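Local coordinates for protein 3-phosphoshikimate 1-carboxyvinyltransferase (Streptomyces sviceus, PDB 7M0O) that probably catalyses transfer of the enolpyruvyl group of phosphoenolpyruvate to shikimate-3-phosphate, yielding 5-enolpyruvylshikimate-3-phosphate and inorganic phosphate on the way to chorismate, at residues T80-A91 with Q155-L166; R117-H125 with T135-G143. One frame throughout, in Å; residues are numbered along the deposited sequence.

Contact 1: residues T80-A91 with Q155-L166; sequences TTARFLPTLAAA and QYLTALLLLGPL
Phe84 meets Ala159 where helices 80-90 and 155-163 run side by side in the same sense, their segment axes 26° apart and 10.2 Å from each other at closest approach. The Phe84 ring is a knob in a hole made by Gln155, Thr158, Ala159 and Leu162. Its CE1 reaches the methyl CB of Ala159 at 3.9 Å, while Gln155 O stands at the ring edge, 4.0 Å from CE1. Thr158 CG2 and Leu162 CD1 close on CZ. One turn on, Thr87 OG1 is anti to its carbonyl carbon (chi1 -60°) and donates to Arg83 O at 2.9 Å. That bond bridges the kink at Pro86, whose N cannot donate to the turn before, and it leaves Thr87 CG2 to press on Leu163 CB at 3.9 Å. Beyond it the side chains that meet are apolar: Ala91 CB touches both Leu163 CD1, 3.8 Å away, and Leu166 CB. A water joins the backbone carbonyls Ala91 O and Leu166 O.

The other end is polar. Arg83 brings NH1 up to the Gln155 amide, guanidinium and amide planes 66° apart, yet no hydrogen bond forms: NH1 and NE2, 3.1 Å apart, are both donors, and OE1 is approached at a poor angle. Tyr156 CE1 lies over one face of the same guanidinium. Gln155 is predicted to bind both substrates, and Arg107, close to Arg83, is predicted to bind phosphoenolpyruvate, consistent with these groups bordering an anion pocket.

Thr80 OG1 is hydrogen-bonded to Lys8, also predicted to bind substrate, on helix 8-20. Phe16 of that helix touches both Leu88 and Leu162, helix 34-45 meets Phe84 through Phe39, and helix 182-193 meets the partner helix at Thr158 and Leu162.

Contact 2: residues R117-H125 with T135-G143; sequences RDLGVDLRH and TVRAAGVEG. With K (potassium ion), chain C.
Val121 and Val136 interlock at the open end of an antiparallel beta hairpin, strands 122-125 and 134-139, which belongs to a mixed four-stranded sheet with strand 122-125 outermost. Val121 is forked: CG1 meets Val136 CG1 at 3.8 Å, and CG2 meets Val141 CG2 at 3.8 Å, wedging the residue between strand and following loop. Leu119 CB continues this apolar row against Val141 CG1, at 4.1 Å. Leu123 CD1 fills in on the other branch of Val136, CG2; the two residues form a non-hydrogen-bonded pair. Next to them Arg124 and Thr135 make a hydrogen-bonded pair, with Arg124 N to Thr135 O at 2.9 Å.

On the opposite sheet face the fit is flat. Asp122 CG is anti to its backbone N (chi1 -178°), and the carboxylate forms a side-on salt bridge with Arg124, OD1 accepting from NE and OD2 from NH2, each through its syn lone pair. Held so, the Arg124 guanidinium stacks on that of Arg137, centres 3.6 Å apart and planes at 7°. The nearby carboxylate probably offsets this pairing of like charges. Arg137 CD also rests against Asp122 OD2.

Helix 110-118 ends before the hairpin in a Schellman motif, with Gly120 at positive phi. A potassium ion is bound by the backbone carbonyls at this helix end, 3.0 Å from Arg117 O, which also accepts Gly120 N, and 2.8 Å from Asp118 O.

Contact 1 encloses contact 2 along the chain: the order is 80-91, 117-125, 135-143, 155-166, so the hairpin is made within the connection between the two helices. The centres of the two contacts lie about 12 Å apart, and they touch directly at the C-terminal end of helix 80-90. There Ala90 CA packs on Val136 CG1 at 3.9 Å, and Ala89 O approaches Ala138 CB. Strand 134-139 pairs with strand 95-99, which follows that helix, so the helix end packs against the sheet to which the hairpin belongs. Within this part of the EPSP synthase fold, predicted substrate-binding Gln155 stands at the N-terminal end of its helix, whereas the hairpin and its potassium ion lie away from the annotated substrate sites.

Contact 1: residues T80-A91 with Q155-L166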
loop_
_atom_site.group_PDB
_atom_site.type_symbol
_atom_site.label_atom_id
_atom_site.label_comp_id
_atom_site.label_asym_id
_atom_site.label_seq_id
_atom_site.Cartn_x
_atom_site.Cartn_y
_atom_site.Cartn_z
ATOM N N THR A 80 -7.096 -9.445 1.073
ATOM C CA THR A 80 -7.040 -9.060 2.481
ATOM C C THR A 80 -8.146 -9.742 3.277
ATOM O O THR A 80 -7.909 -10.281 4.367
ATOM C CB THR A 80 -7.154 -7.536 2.618
ATOM O OG1 THR A 80 -5.934 -6.918 2.200
ATOM C CG2 THR A 80 -7.437 -7.171 4.067
ATOM N N THR A 81 -9.376 -9.687 2.766
ATOM C CA THR A 81 -10.499 -10.351 3.417
ATOM C C THR A 81 -10.220 -11.841 3.613
ATOM O O THR A 81 -10.492 -12.397 4.685
ATOM C CB THR A 81 -11.770 -10.152 2.590
ATOM O OG1 THR A 81 -11.954 -8.746 2.300
ATOM C CG2 THR A 81 -12.991 -10.687 3.317
ATOM N N ALA A 82 -9.655 -12.491 2.590
ATOM C CA ALA A 82 -9.428 -13.932 2.616
ATOM C C ALA A 82 -8.362 -14.354 3.614
ATOM O O ALA A 82 -8.368 -15.513 4.051
ATOM C CB ALA A 82 -9.041 -14.430 1.221
ATOM N N ARG A 83 -7.447 -13.460 3.984
ATOM C CA ARG A 83 -6.418 -13.791 4.965
ATOM C C ARG A 83 -6.697 -13.212 6.344
ATOM O O ARG A 83 -6.505 -13.906 7.348
ATOM C CB ARG A 83 -5.048 -13.308 4.480
ATOM C CG ARG A 83 -4.631 -13.967 3.184
ATOM C CD ARG A 83 -3.790 -13.024 2.339
ATOM N NE ARG A 83 -3.329 -13.669 1.113
ATOM C CZ ARG A 83 -2.584 -13.071 0.190
ATOM N NH1 ARG A 83 -2.216 -11.805 0.344
ATOM N NH2 ARG A 83 -2.207 -13.743 -0.887
ATOM N N PHE A 84 -7.182 -11.970 6.423
ATOM C CA PHE A 84 -7.362 -11.326 7.724
ATOM C C PHE A 84 -8.611 -11.813 8.451
ATOM O O PHE A 84 -8.596 -11.936 9.678
ATOM C CB PHE A 84 -7.435 -9.806 7.565
ATOM C CG PHE A 84 -6.108 -9.146 7.336
ATOM C CD1 PHE A 84 -4.948 -9.895 7.176
ATOM C CD2 PHE A 84 -6.018 -7.761 7.296
ATOM C CE1 PHE A 84 -3.730 -9.276 6.967
ATOM C CE2 PHE A 84 -4.798 -7.127 7.082
ATOM C CZ PHE A 84 -3.652 -7.884 6.920
ATOM N N LEU A 85 -9.720 -12.047 7.747
ATOM C CA LEU A 85 -10.914 -12.515 8.452
ATOM C C LEU A 85 -10.718 -13.881 9.108
ATOM O O LEU A 85 -11.140 -14.043 10.262
ATOM C CB LEU A 85 -12.125 -12.512 7.510
ATOM C CG LEU A 85 -12.775 -11.149 7.280
ATOM C CD1 LEU A 85 -14.148 -11.314 6.656
ATOM C CD2 LEU A 85 -12.885 -10.341 8.575
ATOM N N PRO A 86 -10.128 -14.891 8.460
ATOM C CA PRO A 86 -9.862 -16.145 9.191
ATOM C C PRO A 86 -8.956 -15.956 10.383
ATOM O O PRO A 86 -9.103 -16.663 11.390
ATOM C CB PRO A 86 -9.211 -17.036 8.131
ATOM C CG PRO A 86 -9.767 -16.507 6.818
ATOM C CD PRO A 86 -9.821 -15.021 7.021
ATOM N N THR A 87 -8.013 -15.021 10.287
ATOM C CA THR A 87 -7.117 -14.742 11.409
ATOM C C THR A 87 -7.879 -14.162 12.597
ATOM O O THR A 87 -7.716 -14.611 13.739
ATOM C CB THR A 87 -6.017 -13.779 10.966
ATOM O OG1 THR A 87 -5.260 -14.347 9.898
ATOM C CG2 THR A 87 -5.083 -13.433 12.149
ATOM N N LEU A 88 -8.681 -13.121 12.355
ATOM C CA LEU A 88 -9.545 -12.570 13.399
ATOM C C LEU A 88 -10.437 -13.634 14.018
ATOM O O LEU A 88 -10.603 -13.699 15.242
ATOM C CB LEU A 88 -10.424 -11.468 12.813
ATOM C CG LEU A 88 -9.815 -10.083 12.717
ATOM C CD1 LEU A 88 -10.680 -9.239 11.769
ATOM C CD2 LEU A 88 -9.743 -9.452 14.111
ATOM N N ALA A 89 -11.066 -14.449 13.176
ATOM C CA ALA A 89 -11.963 -15.471 13.698
ATOM C C ALA A 89 -11.204 -16.493 14.531
ATOM O O ALA A 89 -11.711 -16.955 15.562
ATOM C CB ALA A 89 -12.704 -16.152 12.549
ATOM N N ALA A 90 -9.993 -16.864 14.104
ATOM C CA ALA A 90 -9.216 -17.867 14.836
ATOM C C ALA A 90 -8.932 -17.431 16.265
ATOM O O ALA A 90 -8.794 -18.281 17.160
ATOM C CB ALA A 90 -7.894 -18.146 14.124
ATOM N N ALA A 91 -8.829 -16.124 16.501
ATOM C CA ALA A 91 -8.606 -15.642 17.856
ATOM C C ALA A 91 -9.872 -15.635 18.700
ATOM O O ALA A 91 -9.779 -15.433 19.913
ATOM C CB ALA A 91 -8.019 -14.234 17.828
ATOM N N GLN A 155 1.831 -10.202 3.485
ATOM C CA GLN A 155 0.594 -10.188 4.259
ATOM C C GLN A 155 0.555 -11.266 5.335
ATOM O O GLN A 155 -0.206 -11.118 6.294
ATOM C CB GLN A 155 -0.619 -10.332 3.334
ATOM C CG GLN A 155 -1.241 -8.994 2.942
ATOM C CD GLN A 155 -2.469 -9.145 2.064
ATOM O OE1 GLN A 155 -3.518 -9.589 2.519
ATOM N NE2 GLN A 155 -2.340 -8.779 0.790
ATOM N N TYR A 156 1.347 -12.342 5.200
ATOM C CA TYR A 156 1.296 -13.425 6.184
ATOM C C TYR A 156 1.990 -13.030 7.478
ATOM O O TYR A 156 1.464 -13.282 8.568
ATOM C CB TYR A 156 1.929 -14.705 5.622
ATOM C CG TYR A 156 1.290 -15.187 4.336
ATOM C CD1 TYR A 156 -0.080 -15.093 4.145
ATOM C CD2 TYR A 156 2.064 -15.700 3.304
ATOM C CE1 TYR A 156 -0.672 -15.511 2.964
ATOM C CE2 TYR A 156 1.480 -16.131 2.114
ATOM C CZ TYR A 156 0.110 -16.027 1.955
ATOM O OH TYR A 156 -0.480 -16.437 0.784
ATOM N N LEU A 157 3.175 -12.422 7.386
ATOM C CA LEU A 157 3.814 -11.924 8.598
ATOM C C LEU A 157 2.948 -10.862 9.262
ATOM O O LEU A 157 2.787 -10.857 10.493
ATOM C CB LEU A 157 5.211 -11.381 8.271
ATOM C CG LEU A 157 5.896 -10.706 9.461
ATOM C CD1 LEU A 157 6.027 -11.669 10.653
ATOM C CD2 LEU A 157 7.261 -10.142 9.069
ATOM N N THR A 158 2.346 -9.979 8.463
ATOM C CA THR A 158 1.565 -8.893 9.043
ATOM C C THR A 158 0.308 -9.414 9.735
ATOM O O THR A 158 -0.058 -8.929 10.815
ATOM C CB THR A 158 1.248 -7.872 7.944
ATOM O OG1 THR A 158 2.402 -7.044 7.752
ATOM C CG2 THR A 158 0.044 -7.019 8.284
ATOM N N ALA A 159 -0.331 -10.439 9.165
ATOM C CA ALA A 159 -1.453 -11.092 9.840
ATOM C C ALA A 159 -1.045 -11.669 11.204
ATOM O O ALA A 159 -1.774 -11.501 12.192
ATOM C CB ALA A 159 -2.033 -12.192 8.943
ATOM N N LEU A 160 0.115 -12.337 11.279
ATOM C CA LEU A 160 0.572 -12.891 12.557
ATOM C C LEU A 160 0.927 -11.791 13.552
ATOM O O LEU A 160 0.601 -11.896 14.743
ATOM C CB LEU A 160 1.776 -13.810 12.339
ATOM C CG LEU A 160 1.469 -15.166 11.709
ATOM C CD1 LEU A 160 2.753 -15.957 11.514
ATOM C CD2 LEU A 160 0.444 -15.952 12.550
ATOM N N LEU A 161 1.604 -10.730 13.094
ATOM C CA LEU A 161 1.867 -9.595 13.983
ATOM C C LEU A 161 0.566 -9.021 14.533
ATOM O O LEU A 161 0.432 -8.784 15.743
ATOM C CB LEU A 161 2.659 -8.509 13.244
ATOM C CG LEU A 161 4.116 -8.833 12.910
ATOM C CD1 LEU A 161 4.600 -7.918 11.776
ATOM C CD2 LEU A 161 4.982 -8.661 14.155
ATOM N N LEU A 162 -0.422 -8.817 13.660
ATOM C CA LEU A 162 -1.686 -8.240 14.098
ATOM C C LEU A 162 -2.414 -9.164 15.064
ATOM O O LEU A 162 -3.088 -8.693 15.986
ATOM C CB LEU A 162 -2.552 -7.914 12.880
ATOM C CG LEU A 162 -2.043 -6.729 12.037
ATOM C CD1 LEU A 162 -2.811 -6.628 10.729
ATOM C CD2 LEU A 162 -2.131 -5.444 12.800
ATOM N N LEU A 163 -2.257 -10.480 14.885
ATOM C CA LEU A 163 -2.887 -11.454 15.784
ATOM C C LEU A 163 -2.303 -11.417 17.196
ATOM O O LEU A 163 -3.032 -11.669 18.173
ATOM C CB LEU A 163 -2.739 -12.858 15.179
ATOM C CG LEU A 163 -3.118 -14.077 16.034
ATOM C CD1 LEU A 163 -4.603 -14.158 16.217
ATOM C CD2 LEU A 163 -2.603 -15.367 15.408
ATOM N N GLY A 164 -1.008 -11.118 17.322
ATOM C CA GLY A 164 -0.291 -11.269 18.570
ATOM C C GLY A 164 -0.991 -10.791 19.830
ATOM O O GLY A 164 -1.086 -11.538 20.813
ATOM N N PRO A 165 -1.459 -9.538 19.865
ATOM C CA PRO A 165 -2.086 -9.027 21.100
ATOM C C PRO A 165 -3.429 -9.662 21.416
ATOM O O PRO A 165 -3.926 -9.480 22.535
ATOM C CB PRO A 165 -2.226 -7.517 20.831
ATOM C CG PRO A 165 -1.228 -7.232 19.687
ATOM C CD PRO A 165 -1.297 -8.480 18.849
ATOM N N LEU A 166 -4.045 -10.382 20.472
ATOM C CA LEU A 166 -5.265 -11.131 20.764
ATOM C C LEU A 166 -4.989 -12.483 21.401
ATOM O O LEU A 166 -5.925 -13.108 21.896
ATOM C CB LEU A 166 -6.087 -11.342 19.487
ATOM C CG LEU A 166 -6.218 -10.074 18.650
ATOM C CD1 LEU A 166 -7.057 -10.339 17.390
ATOM C CD2 LEU A 166 -6.839 -8.953 19.466
HETATM O O HOH W 1 -7.309 -15.569 21.477
#

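Contact 2: residues R117-H125 with T135-G143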
loop_
_atom_site.group_PDB
_atom_site.type_symbol
_atom_site.label_atom_id
_atom_site.label_comp_id
_atom_site.label_asym_id
_atom_site.label_seq_id
_atom_site.Cartn_x
_atom_site.Cartn_y
_atom_site.Cartn_z
ATOM N N ARG A 117 -2.155 -23.275 12.578
ATOM C CA ARG A 117 -2.242 -24.642 13.085
ATOM C C ARG A 117 -1.053 -24.999 13.976
ATOM O O ARG A 117 -1.220 -25.709 14.982
ATOM C CB ARG A 117 -2.395 -25.604 11.916
ATOM C CG ARG A 117 -3.796 -25.493 11.268
ATOM C CD ARG A 117 -3.896 -26.392 10.050
ATOM N NE ARG A 117 -3.111 -25.881 8.927
ATOM C CZ ARG A 117 -2.970 -26.517 7.768
ATOM N NH1 ARG A 117 -3.581 -27.682 7.579
ATOM N NH2 ARG A 117 -2.241 -25.981 6.784
ATOM N N ASP A 118 0.147 -24.504 13.651
ATOM C CA ASP A 118 1.269 -24.630 14.583
ATOM C C ASP A 118 0.900 -24.054 15.948
ATOM O O ASP A 118 1.291 -24.596 16.987
ATOM C CB ASP A 118 2.518 -23.919 14.053
ATOM C CG ASP A 118 3.232 -24.694 12.952
ATOM O OD1 ASP A 118 2.866 -25.864 12.694
ATOM O OD2 ASP A 118 4.158 -24.121 12.321
ATOM N N LEU A 119 0.147 -22.948 15.956
ATOM C CA LEU A 119 -0.323 -22.250 17.152
ATOM C C LEU A 119 -1.569 -22.878 17.790
ATOM O O LEU A 119 -2.126 -22.298 18.737
ATOM C CB LEU A 119 -0.623 -20.789 16.821
ATOM C CG LEU A 119 0.627 -19.932 16.616
ATOM C CD1 LEU A 119 0.267 -18.580 16.019
ATOM C CD2 LEU A 119 1.335 -19.774 17.958
ATOM N N GLY A 120 -2.021 -24.022 17.306
ATOM C CA GLY A 120 -3.079 -24.752 17.974
ATOM C C GLY A 120 -4.477 -24.501 17.459
ATOM O O GLY A 120 -5.438 -24.957 18.090
ATOM N N VAL A 121 -4.627 -23.786 16.350
ATOM C CA VAL A 121 -5.948 -23.527 15.796
ATOM C C VAL A 121 -6.434 -24.769 15.059
ATOM O O VAL A 121 -5.688 -25.391 14.290
ATOM C CB VAL A 121 -5.926 -22.301 14.865
ATOM C CG1 VAL A 121 -7.309 -22.081 14.244
ATOM C CG2 VAL A 121 -5.499 -21.051 15.649
ATOM N N ASP A 122 -7.683 -25.141 15.312
ATOM C CA ASP A 122 -8.352 -26.197 14.556
ATOM C C ASP A 122 -8.839 -25.565 13.264
ATOM O O ASP A 122 -9.956 -25.059 13.182
ATOM C CB ASP A 122 -9.513 -26.786 15.349
ATOM C CG ASP A 122 -10.217 -27.916 14.614
ATOM O OD1 ASP A 122 -10.035 -28.071 13.384
ATOM O OD2 ASP A 122 -10.974 -28.659 15.278
ATOM N N LEU A 123 -7.979 -25.566 12.252
ATOM C CA LEU A 123 -8.301 -25.081 10.918
ATOM C C LEU A 123 -8.194 -26.255 9.955
ATOM O O LEU A 123 -7.219 -27.017 9.995
ATOM C CB LEU A 123 -7.352 -23.939 10.499
ATOM C CG LEU A 123 -7.545 -23.219 9.165
ATOM C CD1 LEU A 123 -6.887 -21.864 9.274
ATOM C CD2 LEU A 123 -6.908 -24.035 8.022
ATOM N N ARG A 124 -9.184 -26.389 9.083
ATOM C CA ARG A 124 -9.235 -27.480 8.128
ATOM C C ARG A 124 -9.507 -26.925 6.739
ATOM O O ARG A 124 -10.468 -26.177 6.539
ATOM C CB ARG A 124 -10.313 -28.501 8.522
ATOM C CG ARG A 124 -10.090 -29.072 9.907
ATOM C CD ARG A 124 -11.174 -30.049 10.318
ATOM N NE ARG A 124 -11.302 -30.130 11.772
ATOM C CZ ARG A 124 -12.237 -30.847 12.387
ATOM N NH1 ARG A 124 -13.114 -31.544 11.670
ATOM N NH2 ARG A 124 -12.307 -30.865 13.711
ATOM N N HIS A 125 -8.640 -27.275 5.798
ATOM C CA HIS A 125 -8.880 -26.982 4.392
ATOM C C HIS A 125 -9.806 -28.053 3.822
ATOM O O HIS A 125 -9.509 -29.252 3.918
ATOM C CB HIS A 125 -7.560 -26.935 3.633
ATOM C CG HIS A 125 -6.670 -25.806 4.052
ATOM N ND1 HIS A 125 -6.822 -24.522 3.565
ATOM C CD2 HIS A 125 -5.630 -25.760 4.920
ATOM C CE1 HIS A 125 -5.903 -23.740 4.106
ATOM N NE2 HIS A 125 -5.158 -24.469 4.920
ATOM N N THR A 135 -12.351 -24.147 7.151
ATOM C CA THR A 135 -13.232 -24.066 8.306
ATOM C C THR A 135 -12.393 -23.897 9.567
ATOM O O THR A 135 -11.465 -24.676 9.795
ATOM C CB THR A 135 -14.105 -25.322 8.375
ATOM O OG1 THR A 135 -14.926 -25.370 7.198
ATOM C CG2 THR A 135 -14.997 -25.311 9.617
ATOM N N VAL A 136 -12.713 -22.879 10.370
ATOM C CA VAL A 136 -12.048 -22.632 11.651
ATOM C C VAL A 136 -13.009 -22.941 12.790
ATOM O O VAL A 136 -14.020 -22.246 12.972
ATOM C CB VAL A 136 -11.546 -21.186 11.780
ATOM C CG1 VAL A 136 -10.808 -21.006 13.127
ATOM C CG2 VAL A 136 -10.671 -20.781 10.594
ATOM N N ARG A 137 -12.666 -23.947 13.592
ATOM C CA ARG A 137 -13.334 -24.213 14.869
ATOM C C ARG A 137 -12.520 -23.511 15.949
ATOM O O ARG A 137 -11.608 -24.088 16.544
ATOM C CB ARG A 137 -13.450 -25.710 15.108
ATOM C CG ARG A 137 -14.364 -26.404 14.082
ATOM C CD ARG A 137 -14.103 -27.913 13.973
ATOM N NE ARG A 137 -15.156 -28.628 13.245
ATOM C CZ ARG A 137 -15.208 -28.781 11.921
ATOM N NH1 ARG A 137 -14.263 -28.268 11.149
ATOM N NH2 ARG A 137 -16.212 -29.455 11.362
ATOM N N ALA A 138 -12.849 -22.241 16.185
ATOM C CA ALA A 138 -12.019 -21.344 16.981
ATOM C C ALA A 138 -12.279 -21.506 18.477
ATOM O O ALA A 138 -13.423 -21.688 18.910
ATOM C CB ALA A 138 -12.288 -19.891 16.559
ATOM N N ALA A 139 -11.201 -21.423 19.263
ATOM C CA ALA A 139 -11.278 -21.391 20.722
ATOM C C ALA A 139 -10.150 -20.525 21.279
ATOM O O ALA A 139 -9.510 -20.874 22.277
ATOM C CB ALA A 139 -11.216 -22.801 21.313
ATOM N N GLY A 140 -9.892 -19.386 20.637
ATOM C CA GLY A 140 -8.772 -18.538 20.989
ATOM C C GLY A 140 -7.421 -19.104 20.601
ATOM O O GLY A 140 -7.326 -20.252 20.141
ATOM N N VAL A 141 -6.371 -18.298 20.780
ATOM C CA VAL A 141 -4.993 -18.688 20.493
ATOM C C VAL A 141 -4.164 -18.461 21.748
ATOM O O VAL A 141 -4.124 -17.341 22.271
ATOM C CB VAL A 141 -4.418 -17.890 19.311
ATOM C CG1 VAL A 141 -2.971 -18.265 19.098
ATOM C CG2 VAL A 141 -5.253 -18.136 18.050
ATOM N N GLU A 142 -3.504 -19.521 22.227
ATOM C CA GLU A 142 -2.714 -19.419 23.452
ATOM C C GLU A 142 -1.542 -18.468 23.269
ATOM O O GLU A 142 -1.324 -17.568 24.088
ATOM C CB GLU A 142 -2.216 -20.798 23.869
ATOM C CG GLU A 142 -1.503 -20.799 25.227
ATOM C CD GLU A 142 -2.435 -20.417 26.384
ATOM O OE1 GLU A 142 -3.654 -20.673 26.299
ATOM O OE2 GLU A 142 -1.943 -19.866 27.393
ATOM N N GLY A 143 -0.778 -18.653 22.204
ATOM C CA GLY A 143 0.381 -17.835 21.930
ATOM C C GLY A 143 1.685 -18.595 22.057
ATOM O O GLY A 143 1.742 -19.823 21.976
HETATM K K K C . 0.203 -27.118 17.196
HETATM O O HOH W 2 -0.725 -21.079 20.486
HETATM O O HOH W 3 -4.135 -22.088 20.988
HETATM O O HOH W 4 -9.103 -23.570 17.438
HETATM O O HOH W 5 -11.921 -26.731 11.606
#